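Local coordinates for D-galactonate dehydratase family member Dd703_0947 (Dickeya dadantii, PDB 4IHC), which dehydrates D-mannonate and D-gluconate to 2-dehydro-3-deoxy-D-gluconate with low activity, using one magnesium ion per subunit, at residues Pro146-Thr151 and Tyr173-Met178. Numbering follows the deposited sequence.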
# COMPACT_ATOMS: atom_id res chain seq x y z
N PRO A 146 13.59 -7.53 -36.48
CA PRO A 146 12.83 -6.41 -37.04
C PRO A 146 13.40 -5.09 -36.57
O PRO A 146 13.82 -4.99 -35.40
CB PRO A 146 11.41 -6.61 -36.49
CG PRO A 146 11.45 -7.77 -35.58
CD PRO A 146 12.85 -8.31 -35.48
N LEU A 147 13.42 -4.10 -37.46
CA LEU A 147 14.05 -2.81 -37.20
C LEU A 147 13.05 -1.68 -37.24
O LEU A 147 12.00 -1.75 -37.89
CB LEU A 147 15.12 -2.49 -38.28
CG LEU A 147 16.15 -3.59 -38.57
CD1 LEU A 147 17.06 -3.21 -39.73
CD2 LEU A 147 16.96 -3.90 -37.32
N TYR A 148 13.42 -0.59 -36.59
CA TYR A 148 12.79 0.66 -36.91
C TYR A 148 13.82 1.70 -37.23
O TYR A 148 14.93 1.65 -36.70
CB TYR A 148 11.84 1.12 -35.80
CG TYR A 148 12.39 1.77 -34.55
CD1 TYR A 148 12.65 3.14 -34.49
CD2 TYR A 148 12.49 1.04 -33.37
CE1 TYR A 148 13.06 3.74 -33.31
CE2 TYR A 148 12.88 1.64 -32.19
CZ TYR A 148 13.17 2.98 -32.16
OH TYR A 148 13.56 3.52 -30.96
N CYS A 149 13.45 2.62 -38.11
CA CYS A 149 14.35 3.69 -38.53
C CYS A 149 13.68 5.02 -38.21
O CYS A 149 12.49 5.09 -37.91
CB CYS A 149 14.61 3.61 -40.05
SG CYS A 149 13.10 3.83 -41.01
N HIS A 150 14.48 6.08 -38.24
CA HIS A 150 13.97 7.42 -37.94
C HIS A 150 13.37 8.06 -39.18
O HIS A 150 13.94 7.98 -40.27
CB HIS A 150 15.11 8.29 -37.44
CG HIS A 150 15.66 7.85 -36.11
ND1 HIS A 150 16.42 8.68 -35.32
CD2 HIS A 150 15.54 6.68 -35.44
CE1 HIS A 150 16.76 8.03 -34.22
NE2 HIS A 150 16.25 6.82 -34.27
N THR A 151 12.22 8.69 -39.03
CA THR A 151 11.69 9.53 -40.10
C THR A 151 11.38 10.92 -39.56
O THR A 151 10.52 11.09 -38.70
CB THR A 151 10.42 8.92 -40.72
OG1 THR A 151 9.44 8.72 -39.68
CG2 THR A 151 10.74 7.57 -41.38
N TYR A 173 8.35 -0.44 -39.08
CA TYR A 173 8.22 0.38 -37.89
C TYR A 173 9.03 1.64 -38.14
O TYR A 173 10.10 1.59 -38.73
CB TYR A 173 8.79 -0.32 -36.66
CG TYR A 173 8.30 -1.73 -36.41
CD1 TYR A 173 8.65 -2.77 -37.28
CD2 TYR A 173 7.54 -2.05 -35.28
CE1 TYR A 173 8.26 -4.07 -37.04
CE2 TYR A 173 7.13 -3.36 -35.03
CZ TYR A 173 7.49 -4.37 -35.92
OH TYR A 173 7.08 -5.67 -35.70
N VAL A 174 8.53 2.77 -37.67
CA VAL A 174 9.17 4.04 -37.91
C VAL A 174 8.96 4.96 -36.71
O VAL A 174 7.93 4.91 -36.06
CB VAL A 174 8.63 4.70 -39.19
CG1 VAL A 174 8.87 3.79 -40.39
CG2 VAL A 174 7.14 4.99 -39.06
N ARG A 175 9.96 5.75 -36.37
CA ARG A 175 9.85 6.77 -35.34
C ARG A 175 9.55 8.08 -36.07
O ARG A 175 10.29 8.45 -36.96
CB ARG A 175 11.20 6.87 -34.61
CG ARG A 175 11.37 7.91 -33.49
CD ARG A 175 12.86 7.95 -33.19
NE ARG A 175 13.33 8.78 -32.07
CZ ARG A 175 13.87 9.99 -32.18
NH1 ARG A 175 14.29 10.63 -31.10
NH2 ARG A 175 13.97 10.57 -33.38
N CYS A 176 8.47 8.76 -35.69
CA CYS A 176 8.02 9.99 -36.36
C CYS A 176 8.13 11.22 -35.49
O CYS A 176 7.39 11.36 -34.49
CB CYS A 176 6.53 9.87 -36.68
SG CYS A 176 6.15 8.24 -37.30
N GLN A 177 9.03 12.13 -35.87
CA GLN A 177 9.17 13.40 -35.17
C GLN A 177 8.95 14.49 -36.19
O GLN A 177 9.51 14.43 -37.29
CB GLN A 177 10.58 13.56 -34.58
CG GLN A 177 11.06 12.36 -33.78
CD GLN A 177 10.32 12.20 -32.46
OE1 GLN A 177 9.88 11.09 -32.12
NE2 GLN A 177 10.18 13.31 -31.70
N MET A 178 8.16 15.49 -35.83
CA MET A 178 8.00 16.68 -36.67
C MET A 178 8.65 17.83 -35.93
O MET A 178 8.30 18.09 -34.77
CB MET A 178 6.51 16.98 -36.89
CG MET A 178 6.23 18.26 -37.66
SD MET A 178 4.47 18.41 -38.07
CE MET A 178 3.71 18.65 -36.45
O HOH W 1 13.51 6.39 -30.68
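Arg-175 reaches out beside His-150, and the two side chains run in the same direction from neighbouring parallel strands. Its CB lies 3.9 Å from CE1 of Tyr-148, approaching that ring obliquely. With CG anti to the backbone N (chi1 178°) and the chain extended as far as NE, the arginine passes along the imidazole: CD sits over one ring face, 3.8 Å from the centroid of His-150, a CH-pi contact. NE gives a weak hydrogen bond to a water that lies in the plane of the Tyr-148 ring and also bonds its OH, a hydroxyl hydrogen-bonded to OH of Tyr-270 as well. The guanidinium as a whole lies flat on the imidazole, planes 20° apart, with NH2 3.7 Å from ND1 of His-150; over the opposite face is OE1 of Gln-177, itself hydrogen-bonded to the backbone N of Asp-246. NH1 is held by the carboxylate of Asp-246, a magnesium ligand that would probably balance the arginine's charge, and NE2 of His-150 bonds Glu-375, so both stacked groups are fixed at their polar ends.

The backbones are joined in parallel register by Arg-175 N to Cys-149 O (3.0 Å) and Thr-151 N to Arg-175 O (2.8 Å). That last carbonyl takes a second bond, from OG1 of Thr-151 at 2.9 Å, which arrives well above the carbonyl plane. Farther back, CB of Tyr-148 packs on CB of Tyr-173 at 3.5 Å.

The strands belong to a beta-alpha-beta unit of the enolase-superfamily barrel, connected through helix 156-168. Cys-149 and Thr-151 rest on that helix and Cys-176 on helix 219-237. On the other face, Arg-175 comes within about 4 Å of the magnesium ion at its nearest side-chain atom, beside His-150, a probable substrate ligand; strand 242-246 continues the sheet beyond 173-178.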